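Local structure of Cif-like 1 (Burkholderia cenocepacia, 7JQY) at residues H55-W61 against D82-G87; G121-M127 against M145-P151; W168-H173 against Y190-F194; A179-A184 against L221-F225. The protein probably hydrolyses epoxides, as a Cif-like member of the alpha/beta hydrolase fold that assembles into an octamer. The protein carries 1 engineered substitution. Residues are numbered along the deposited sequence.

Interaction 1 (H55-W61 against D82-G87)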
# COMPACT_ATOMS: atom_id res chain seq x y z
N HIS B 55 -16.27 29.72 6.67
CA HIS B 55 -14.90 29.28 6.51
C HIS B 55 -14.52 29.23 5.02
O HIS B 55 -15.32 29.52 4.13
CB HIS B 55 -14.73 27.89 7.12
CG HIS B 55 -15.49 26.85 6.38
ND1 HIS B 55 -15.03 26.30 5.20
CD2 HIS B 55 -16.71 26.30 6.61
CE1 HIS B 55 -15.92 25.43 4.75
NE2 HIS B 55 -16.95 25.42 5.58
N GLY B 56 -13.29 28.80 4.75
CA GLY B 56 -12.80 28.64 3.40
C GLY B 56 -12.17 27.27 3.19
O GLY B 56 -12.53 26.28 3.84
N TRP B 57 -11.23 27.22 2.23
CA TRP B 57 -10.45 26.04 1.90
C TRP B 57 -9.03 26.17 2.45
O TRP B 57 -8.41 27.24 2.30
CB TRP B 57 -10.37 25.82 0.38
CG TRP B 57 -9.89 24.45 0.01
CD1 TRP B 57 -10.67 23.36 -0.32
CD2 TRP B 57 -8.53 24.00 -0.05
NE1 TRP B 57 -9.87 22.27 -0.58
CE2 TRP B 57 -8.56 22.63 -0.41
CE3 TRP B 57 -7.29 24.61 0.18
CZ2 TRP B 57 -7.39 21.87 -0.56
CZ3 TRP B 57 -6.14 23.86 0.04
CH2 TRP B 57 -6.20 22.50 -0.33
N PRO B 58 -8.48 25.13 3.10
CA PRO B 58 -9.12 23.84 3.41
C PRO B 58 -9.63 23.83 4.84
O PRO B 58 -8.95 23.32 5.72
CB PRO B 58 -7.97 22.85 3.25
CG PRO B 58 -6.71 23.67 3.65
CD PRO B 58 -7.09 25.16 3.58
N GLN B 59 -10.82 24.38 5.07
CA GLN B 59 -11.29 24.61 6.43
C GLN B 59 -12.70 24.05 6.60
O GLN B 59 -13.32 23.55 5.67
CB GLN B 59 -11.26 26.11 6.76
CG GLN B 59 -9.91 26.77 6.40
CD GLN B 59 -9.84 28.20 6.85
OE1 GLN B 59 -10.70 29.02 6.49
NE2 GLN B 59 -8.84 28.51 7.65
N THR B 60 -13.16 24.11 7.85
CA THR B 60 -14.53 23.83 8.24
C THR B 60 -14.93 24.92 9.22
O THR B 60 -14.15 25.84 9.48
CB THR B 60 -14.67 22.45 8.90
OG1 THR B 60 -13.89 22.45 10.11
CG2 THR B 60 -14.21 21.33 7.98
N TRP B 61 -16.12 24.77 9.81
CA TRP B 61 -16.55 25.67 10.88
C TRP B 61 -15.50 25.77 11.99
O TRP B 61 -15.42 26.79 12.68
CB TRP B 61 -17.88 25.20 11.47
CG TRP B 61 -17.72 23.99 12.35
CD1 TRP B 61 -17.86 22.68 11.99
CD2 TRP B 61 -17.36 23.99 13.74
NE1 TRP B 61 -17.60 21.86 13.06
CE2 TRP B 61 -17.31 22.64 14.15
CE3 TRP B 61 -17.09 24.99 14.68
CZ2 TRP B 61 -16.99 22.27 15.46
CZ3 TRP B 61 -16.78 24.61 15.98
CH2 TRP B 61 -16.72 23.27 16.35
N ASP B 82 -20.72 24.75 7.84
CA ASP B 82 -19.98 24.01 6.82
C ASP B 82 -20.71 24.22 5.50
O ASP B 82 -21.80 23.67 5.31
CB ASP B 82 -19.90 22.52 7.15
CG ASP B 82 -18.94 22.20 8.30
OD1 ASP B 82 -18.01 23.00 8.57
OD2 ASP B 82 -19.12 21.12 8.93
N TYR B 83 -20.13 25.00 4.58
CA TYR B 83 -20.88 25.26 3.36
C TYR B 83 -20.93 24.00 2.49
O TYR B 83 -20.33 22.97 2.80
CB TYR B 83 -20.31 26.46 2.57
CG TYR B 83 -18.84 26.48 2.20
CD1 TYR B 83 -18.23 25.41 1.57
CD2 TYR B 83 -18.08 27.63 2.42
CE1 TYR B 83 -16.89 25.46 1.22
CE2 TYR B 83 -16.76 27.70 2.07
CZ TYR B 83 -16.16 26.62 1.46
OH TYR B 83 -14.83 26.70 1.12
N ARG B 84 -21.70 24.09 1.40
CA ARG B 84 -21.92 22.96 0.49
C ARG B 84 -20.60 22.29 0.13
O ARG B 84 -19.66 22.95 -0.33
CB ARG B 84 -22.65 23.42 -0.78
CG ARG B 84 -22.82 22.32 -1.84
CD ARG B 84 -23.44 22.83 -3.15
NE ARG B 84 -24.78 23.39 -2.93
CZ ARG B 84 -25.87 23.05 -3.60
NH1 ARG B 84 -27.03 23.63 -3.30
NH2 ARG B 84 -25.82 22.16 -4.58
N GLY B 85 -20.51 20.99 0.41
CA GLY B 85 -19.35 20.19 0.07
C GLY B 85 -18.30 20.08 1.16
O GLY B 85 -17.37 19.28 1.03
N ALA B 86 -18.39 20.87 2.23
CA ALA B 86 -17.35 20.93 3.24
C ALA B 86 -17.78 20.33 4.58
O ALA B 86 -18.95 20.40 4.96
CB ALA B 86 -16.90 22.37 3.47
N GLY B 87 -16.79 19.84 5.32
CA GLY B 87 -17.05 19.38 6.67
C GLY B 87 -18.06 18.24 6.65
O GLY B 87 -17.96 17.30 5.86

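Interaction 2 (G121-M127 against M145-P151). Engineered in segment 121-127: Ser123 (natural residue Asp).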
# COMPACT_ATOMS: atom_id res chain seq x y z
N GLY B 121 -16.69 36.27 6.51
CA GLY B 121 -16.17 35.25 5.61
C GLY B 121 -14.68 35.40 5.39
O GLY B 121 -14.12 36.49 5.52
N ARG B 122 -14.05 34.28 5.06
CA ARG B 122 -12.64 34.25 4.66
C ARG B 122 -12.46 33.21 3.57
O ARG B 122 -13.26 32.27 3.43
CB ARG B 122 -11.70 33.95 5.85
CG ARG B 122 -11.63 32.49 6.29
CD ARG B 122 -10.44 32.26 7.23
NE ARG B 122 -9.18 32.60 6.60
CZ ARG B 122 -8.57 31.85 5.68
NH1 ARG B 122 -9.11 30.70 5.29
NH2 ARG B 122 -7.43 32.26 5.15
N SER B 123 -11.39 33.37 2.78
CA SER B 123 -11.08 32.46 1.66
C SER B 123 -12.33 32.27 0.80
O SER B 123 -12.99 33.27 0.47
CB SER B 123 -10.50 31.18 2.25
OG SER B 123 -10.46 30.13 1.29
N ILE B 124 -12.71 31.03 0.47
CA ILE B 124 -13.90 30.77 -0.34
C ILE B 124 -15.12 31.37 0.33
O ILE B 124 -16.04 31.86 -0.35
CB ILE B 124 -14.05 29.25 -0.55
CG1 ILE B 124 -12.80 28.68 -1.22
CG2 ILE B 124 -15.29 28.93 -1.36
CD1 ILE B 124 -12.64 29.10 -2.66
N GLY B 125 -15.15 31.39 1.66
CA GLY B 125 -16.30 31.91 2.37
C GLY B 125 -16.51 33.40 2.17
O GLY B 125 -17.64 33.88 2.24
N VAL B 126 -15.43 34.16 1.94
CA VAL B 126 -15.64 35.57 1.70
C VAL B 126 -16.20 35.81 0.30
O VAL B 126 -16.90 36.81 0.08
CB VAL B 126 -14.33 36.35 1.96
CG1 VAL B 126 -13.41 36.35 0.73
CG2 VAL B 126 -14.66 37.76 2.41
N MET B 127 -15.98 34.89 -0.64
CA MET B 127 -16.64 35.00 -1.94
C MET B 127 -18.13 34.72 -1.82
O MET B 127 -18.95 35.44 -2.40
CB MET B 127 -15.99 34.04 -2.94
CG MET B 127 -14.46 34.04 -2.92
SD MET B 127 -13.70 32.86 -4.06
CE MET B 127 -11.98 33.13 -3.68
N MET B 145 -14.75 41.08 5.76
CA MET B 145 -14.04 40.35 4.71
C MET B 145 -12.61 40.09 5.14
O MET B 145 -11.85 41.04 5.38
CB MET B 145 -14.09 41.15 3.40
CG MET B 145 -15.52 41.42 2.92
SD MET B 145 -15.59 42.29 1.34
CE MET B 145 -15.81 40.90 0.23
N LEU B 146 -12.22 38.82 5.20
CA LEU B 146 -10.94 38.42 5.79
C LEU B 146 -10.03 37.74 4.77
O LEU B 146 -10.47 36.87 4.01
CB LEU B 146 -11.15 37.46 6.97
CG LEU B 146 -12.11 37.77 8.11
CD1 LEU B 146 -11.89 36.77 9.25
CD2 LEU B 146 -11.96 39.19 8.61
N ASP B 147 -8.76 38.15 4.77
CA ASP B 147 -7.62 37.36 4.32
C ASP B 147 -7.42 37.23 2.81
O ASP B 147 -6.28 37.21 2.35
CB ASP B 147 -7.70 35.96 4.95
CG ASP B 147 -7.56 36.00 6.46
OD1 ASP B 147 -6.83 36.87 6.96
OD2 ASP B 147 -8.20 35.18 7.17
N VAL B 148 -8.50 37.10 2.05
CA VAL B 148 -8.39 36.73 0.63
C VAL B 148 -9.17 37.71 -0.24
O VAL B 148 -10.27 38.13 0.15
CB VAL B 148 -8.89 35.28 0.42
CG1 VAL B 148 -8.84 34.87 -1.05
CG2 VAL B 148 -8.08 34.32 1.26
N PRO B 149 -8.65 38.10 -1.40
CA PRO B 149 -9.46 38.89 -2.34
C PRO B 149 -10.47 38.02 -3.08
O PRO B 149 -10.26 36.82 -3.29
CB PRO B 149 -8.42 39.44 -3.32
CG PRO B 149 -7.34 38.38 -3.31
CD PRO B 149 -7.27 37.91 -1.88
N VAL B 150 -11.57 38.64 -3.51
CA VAL B 150 -12.62 37.90 -4.20
C VAL B 150 -12.42 38.04 -5.70
O VAL B 150 -11.77 39.00 -6.16
CB VAL B 150 -14.03 38.36 -3.78
CG1 VAL B 150 -14.16 38.39 -2.27
CG2 VAL B 150 -14.38 39.70 -4.38
N PRO B 151 -12.90 37.09 -6.51
CA PRO B 151 -12.74 37.21 -7.96
C PRO B 151 -13.40 38.48 -8.50
O PRO B 151 -14.37 38.99 -7.94
CB PRO B 151 -13.43 35.96 -8.50
CG PRO B 151 -13.41 34.98 -7.34
CD PRO B 151 -13.52 35.81 -6.11

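Interaction 3 (W168-H173 against Y190-F194)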
# COMPACT_ATOMS: atom_id res chain seq x y z
N TRP B 168 -0.26 29.09 -6.74
CA TRP B 168 0.21 27.99 -7.58
C TRP B 168 -0.82 26.87 -7.67
O TRP B 168 -0.91 26.18 -8.70
CB TRP B 168 1.52 27.43 -7.02
CG TRP B 168 1.35 26.65 -5.73
CD1 TRP B 168 1.50 27.12 -4.46
CD2 TRP B 168 0.99 25.26 -5.61
NE1 TRP B 168 1.24 26.12 -3.55
CE2 TRP B 168 0.93 24.97 -4.22
CE3 TRP B 168 0.70 24.24 -6.52
CZ2 TRP B 168 0.61 23.70 -3.74
CZ3 TRP B 168 0.38 22.98 -6.04
CH2 TRP B 168 0.33 22.72 -4.66
N HIS B 169 -1.60 26.67 -6.61
CA HIS B 169 -2.50 25.53 -6.50
C HIS B 169 -3.78 25.70 -7.29
O HIS B 169 -4.53 24.73 -7.43
CB HIS B 169 -2.81 25.27 -5.02
CG HIS B 169 -3.48 26.42 -4.34
ND1 HIS B 169 -2.85 27.62 -4.09
CD2 HIS B 169 -4.73 26.55 -3.84
CE1 HIS B 169 -3.68 28.44 -3.48
NE2 HIS B 169 -4.84 27.81 -3.32
N PHE B 170 -4.06 26.91 -7.80
CA PHE B 170 -5.24 27.11 -8.64
C PHE B 170 -5.23 26.16 -9.83
O PHE B 170 -6.25 25.54 -10.17
CB PHE B 170 -5.31 28.56 -9.12
CG PHE B 170 -5.84 29.53 -8.10
CD1 PHE B 170 -5.77 29.25 -6.75
CD2 PHE B 170 -6.39 30.74 -8.50
CE1 PHE B 170 -6.26 30.15 -5.81
CE2 PHE B 170 -6.88 31.63 -7.57
CZ PHE B 170 -6.82 31.34 -6.23
N GLY B 171 -4.07 26.03 -10.49
CA GLY B 171 -3.98 25.13 -11.62
C GLY B 171 -4.27 23.68 -11.25
O GLY B 171 -5.12 23.03 -11.86
N LEU B 172 -3.56 23.16 -10.25
CA LEU B 172 -3.73 21.76 -9.87
C LEU B 172 -5.16 21.48 -9.45
O LEU B 172 -5.77 20.50 -9.88
CB LEU B 172 -2.76 21.40 -8.74
CG LEU B 172 -3.05 20.04 -8.09
CD1 LEU B 172 -2.83 18.91 -9.09
CD2 LEU B 172 -2.21 19.81 -6.84
N HIS B 173 -5.72 22.34 -8.59
CA HIS B 173 -7.07 22.10 -8.10
C HIS B 173 -8.08 22.14 -9.24
O HIS B 173 -9.14 21.51 -9.14
CB HIS B 173 -7.44 23.13 -7.04
CG HIS B 173 -6.71 22.94 -5.75
ND1 HIS B 173 -7.05 23.61 -4.60
CD2 HIS B 173 -5.65 22.14 -5.44
CE1 HIS B 173 -6.23 23.24 -3.63
NE2 HIS B 173 -5.38 22.35 -4.11
N TYR B 190 -0.58 16.98 2.50
CA TYR B 190 -0.83 18.08 1.58
C TYR B 190 -1.35 19.31 2.31
O TYR B 190 -0.88 20.42 2.07
CB TYR B 190 -1.82 17.64 0.49
CG TYR B 190 -2.10 18.69 -0.57
CD1 TYR B 190 -1.14 18.99 -1.55
CD2 TYR B 190 -3.32 19.35 -0.62
CE1 TYR B 190 -1.40 19.93 -2.53
CE2 TYR B 190 -3.59 20.29 -1.60
CZ TYR B 190 -2.63 20.58 -2.56
OH TYR B 190 -2.89 21.52 -3.53
N ILE B 191 -2.30 19.12 3.22
CA ILE B 191 -2.98 20.26 3.85
C ILE B 191 -2.13 20.87 4.96
O ILE B 191 -2.14 22.09 5.16
CB ILE B 191 -4.36 19.82 4.34
CG1 ILE B 191 -5.34 19.79 3.17
CG2 ILE B 191 -4.88 20.72 5.45
CD1 ILE B 191 -6.50 18.79 3.35
N LEU B 192 -1.40 20.05 5.72
CA LEU B 192 -0.50 20.60 6.73
C LEU B 192 0.57 21.47 6.09
O LEU B 192 0.92 22.54 6.62
CB LEU B 192 0.15 19.48 7.55
CG LEU B 192 -0.39 19.19 8.95
CD1 LEU B 192 -1.80 18.59 8.88
CD2 LEU B 192 0.55 18.23 9.65
N ASP B 193 1.12 21.03 4.96
CA ASP B 193 2.12 21.83 4.27
C ASP B 193 1.51 23.10 3.72
O ASP B 193 2.05 24.20 3.90
CB ASP B 193 2.77 21.02 3.16
CG ASP B 193 4.02 21.71 2.61
OD1 ASP B 193 5.09 21.55 3.23
OD2 ASP B 193 3.90 22.42 1.59
N PHE B 194 0.35 22.97 3.06
CA PHE B 194 -0.34 24.15 2.55
C PHE B 194 -0.55 25.17 3.66
O PHE B 194 -0.28 26.37 3.49
CB PHE B 194 -1.67 23.74 1.93
CG PHE B 194 -2.35 24.83 1.17
CD1 PHE B 194 -3.12 25.76 1.84
CD2 PHE B 194 -2.21 24.92 -0.20
CE1 PHE B 194 -3.75 26.79 1.14
CE2 PHE B 194 -2.83 25.94 -0.91
CZ PHE B 194 -3.60 26.88 -0.23

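Interaction 4 (A179-A184 against L221-F225)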
# COMPACT_ATOMS: atom_id res chain seq x y z
N ALA B 179 -6.31 15.93 -9.65
CA ALA B 179 -6.09 16.44 -8.30
C ALA B 179 -6.53 15.43 -7.24
O ALA B 179 -5.82 15.19 -6.26
CB ALA B 179 -6.83 17.76 -8.12
N GLU B 180 -7.72 14.84 -7.44
CA GLU B 180 -8.22 13.84 -6.49
C GLU B 180 -7.32 12.61 -6.46
O GLU B 180 -6.99 12.09 -5.39
CB GLU B 180 -9.66 13.45 -6.84
CG GLU B 180 -10.66 14.57 -6.60
CD GLU B 180 -10.87 15.46 -7.82
OE1 GLU B 180 -9.89 15.66 -8.59
OE2 GLU B 180 -11.99 15.98 -8.01
N MET B 181 -6.88 12.16 -7.63
CA MET B 181 -6.05 10.97 -7.69
C MET B 181 -4.69 11.21 -7.03
O MET B 181 -4.13 10.31 -6.41
CB MET B 181 -5.89 10.54 -9.14
CG MET B 181 -4.65 9.75 -9.44
SD MET B 181 -4.44 9.74 -11.21
CE MET B 181 -3.02 10.87 -11.40
N LEU B 182 -4.13 12.42 -7.19
CA LEU B 182 -2.82 12.69 -6.60
C LEU B 182 -2.91 12.85 -5.09
O LEU B 182 -2.05 12.37 -4.35
CB LEU B 182 -2.21 13.95 -7.22
CG LEU B 182 -1.79 13.89 -8.68
CD1 LEU B 182 -1.15 15.22 -9.06
CD2 LEU B 182 -0.83 12.74 -8.92
N ILE B 183 -3.95 13.54 -4.61
CA ILE B 183 -3.99 13.93 -3.20
C ILE B 183 -4.75 12.94 -2.31
O ILE B 183 -4.53 12.93 -1.09
CB ILE B 183 -4.54 15.37 -3.10
CG1 ILE B 183 -3.64 16.33 -3.90
CG2 ILE B 183 -4.61 15.84 -1.65
CD1 ILE B 183 -4.25 17.68 -4.18
N ALA B 184 -5.61 12.09 -2.87
CA ALA B 184 -6.31 11.09 -2.05
C ALA B 184 -5.32 10.21 -1.30
O ALA B 184 -4.36 9.69 -1.88
CB ALA B 184 -7.22 10.22 -2.93
N LEU B 221 -12.63 15.91 -1.04
CA LEU B 221 -11.63 16.48 -1.94
C LEU B 221 -12.29 16.99 -3.22
O LEU B 221 -12.06 18.13 -3.63
CB LEU B 221 -10.57 15.43 -2.29
CG LEU B 221 -9.46 15.10 -1.31
CD1 LEU B 221 -8.55 14.07 -1.95
CD2 LEU B 221 -8.66 16.37 -0.92
N ARG B 222 -13.13 16.14 -3.84
CA ARG B 222 -13.80 16.52 -5.07
C ARG B 222 -14.61 17.79 -4.89
O ARG B 222 -14.49 18.74 -5.67
CB ARG B 222 -14.73 15.38 -5.55
CG ARG B 222 -15.73 15.84 -6.59
CD ARG B 222 -16.71 14.74 -7.03
NE ARG B 222 -17.70 14.42 -6.00
CZ ARG B 222 -18.71 15.21 -5.67
NH1 ARG B 222 -18.87 16.38 -6.28
NH2 ARG B 222 -19.58 14.84 -4.74
N ALA B 223 -15.44 17.82 -3.84
CA ALA B 223 -16.29 18.98 -3.62
C ALA B 223 -15.45 20.23 -3.38
O ALA B 223 -15.81 21.32 -3.83
CB ALA B 223 -17.22 18.73 -2.44
N GLY B 224 -14.36 20.09 -2.63
CA GLY B 224 -13.49 21.24 -2.41
C GLY B 224 -12.87 21.75 -3.69
O GLY B 224 -12.85 22.96 -3.94
N PHE B 225 -12.43 20.85 -4.57
CA PHE B 225 -11.78 21.26 -5.81
C PHE B 225 -12.76 21.87 -6.80
O PHE B 225 -12.36 22.68 -7.65
CB PHE B 225 -11.05 20.08 -6.44
CG PHE B 225 -9.87 19.61 -5.65
CD1 PHE B 225 -9.13 20.50 -4.87
CD2 PHE B 225 -9.51 18.27 -5.65
CE1 PHE B 225 -8.05 20.06 -4.13
CE2 PHE B 225 -8.43 17.82 -4.91
CZ PHE B 225 -7.70 18.72 -4.15

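Interaction 1 (H55-W61 against D82-G87)
His55 does most of the work at the start of the 55-61 loop. Its ND1 donates to Gly56 O (2.8 Å), so NE2 is left as the acceptor of a weak bond from Tyr83 N (3.4 Å). The ring lies obliquely against that of Tyr83, centroids 4.2 Å apart, while His55 CE1 meets Ala86 CB at 3.5 Å. Gly56 passes beside the phenol, with Gly56 C 3.4 Å from Tyr83 OH. The cis peptide between Trp57 and Pro58 reverses the chain, and Gln59 N returns to Gly56 O (2.8 Å). This His-Gly-Trp-Pro sequence resembles the oxyanion-hole HGXP motif of epoxide hydrolases; Trp57 N donates to OG of the engineered Ser123. Gln59 OE1 accepts from Gly56 N (3.1 Å) and also pairs with Arg122. Thr60 CG2 packs on Gly87 CA at 3.7 Å, and Trp61 N donates to Asp82 OD1 (2.9 Å), a carboxylate whose OD2 is held by His39. A type II turn from Tyr83 to Ala86, with Gly85 at positive phi, carries the second loop past His55. Both loops follow neighbouring parallel strands, 50-54 and 77-82, with helices 124-135, 205-215 and 220-229 packed around them.

Interaction 2 (G121-M127 against M145-P151)
Val126 sits at the apolar centre, in the first turn of the helix that starts at Ile124 and pointing at the opposing segment: its CG2 lies 3.6 Å from Met145 CB and its CG1 3.7 Å from Val150 CG1. Further along, Met127 SD reaches Pro151 CD at 3.6 Å. At the strand end, Leu146 N donates to Gly121 O (3.0 Å) in the parallel pairing of strands 117-122 and 140-146, and Arg122 CA approaches Leu146 O at 3.5 Å. Between strand and helix, Ser123, engineered in place of Asp, has the strained phi/psi of 50/-131° expected of a nucleophile elbow. Gly121 and Gly125 flank it; a CB on Gly121 would run into Gly125 O. Val148 CG2 packs on Ser123 CA at 3.6 Å. The polar edge is a salt bridge, Arg122 NE to Asp147 OD2 (2.8 Å), with the other guanidinium nitrogens bound by Gln59 and His284. Apolar packing and a buried ion pair thus hold the strand end and helix start against 145-151, around a turn that in this family probably presents the nucleophile.

Interaction 3 (W168-H173 against Y190-F194)
Two helices of the inserted cap face each other here, nearly antiparallel at 161°, but their axes are 14.7 Å apart at closest approach, so long side chains must span the gap. Tyr190 and Phe194, one helical turn apart, both take the t rotamer at chi1 and extend side by side toward 168-173. Tyr190 OH ends among four residues: it is 2.7 Å from His173 NE2, in a hydrogen bond, and it also touches Trp168 CH2 (3.6 Å), Leu172 CD2 (3.8 Å) and His169 CB (4.0 Å). His173, with chi1 m, has a CA-to-CB bond that points sideways, yet its ring edge reaches the hydroxyl. His169 instead adopts the p rotamer, and its ring face receives the edge of Phe194 in a T-shaped pair, centroids 4.6 Å apart and planes at 80°, with Phe194 CZ 3.5 Å from His169 NE2. Trp168, also p, brings the far end of its indole to Tyr190, CH2 lying 3.9 Å from CE1. Trp57 of the core loop meets both His173 and Phe194 edge-to-face, and a third subunit packs on Trp168 and Leu172. Chemically, then, the bridge is aromatic, with a single hydrogen bond crossing it. That bond gives the phenol a buried polar partner, while the surrounding rings and Leu172 supply its apolar setting.

Interaction 4 (A179-A184 against L221-F225)
This is a helix-helix packing contact in the cap, the helical region inserted between strands 140-146 and 250-255 of the core sheet. Helix 179-183 crosses helix 221-225 at 132°, with axes 10.1 Å apart at closest approach, and Glu180 and Leu221 bring the backbones nearest, CA to CA 6.3 Å. From the second helix, Leu221 and Phe225, one turn apart, both point at the first. The Phe225 ring fits against Ala179 and Ile183: its CE2 lies 3.6 Å from Ala179 CB, and its CZ 3.6 Å from Ile183 CD1. Leu221 takes the C-terminal end, where CD2 approaches Ile183 CG2 at 4.1 Å and CD1 lies 3.7 Å from Ala184 N, just as the chain leaves helical geometry. The small side chain of Ala179 leaves space for the phenyl ring. Glu180 folds over the outer flank, its CD 3.8 Å from Phe225 CD2 at the ring edge and its OE2 3.5 Å from Arg222 CA. That carboxylate is satisfied by a salt bridge to Arg229, farther along the second helix, and Arg222 turns outward to Asp177 of a fourth subunit. The packing between these two segments is thus apolar, while the Glu180-Arg229 salt bridge adds a charged tie between the same two helices and Arg222 links the second helix to another subunit.

How the interactions relate
Interactions 1 and 2 lie in the alpha/beta core, at the C-terminal ends of strands 50-54, 77-82, 117-122 and 140-146, with centres 13 Å apart. Interactions 3 and 4 belong to the helical cap that follows strand 140-146; their centres are 10 Å apart and their segments alternate along the chain, so helices 169-173, 178-183, 187-198 and 220-229 form one packed cluster that also meets a third subunit. Trp57 of interaction 1 links the two layers, reaching Ser123 through its backbone and His173, Tyr190, Phe194 and Phe225 through its indole. Interaction 2 touches neither cap contact. The probable active-site loops thus lie directly under the cap.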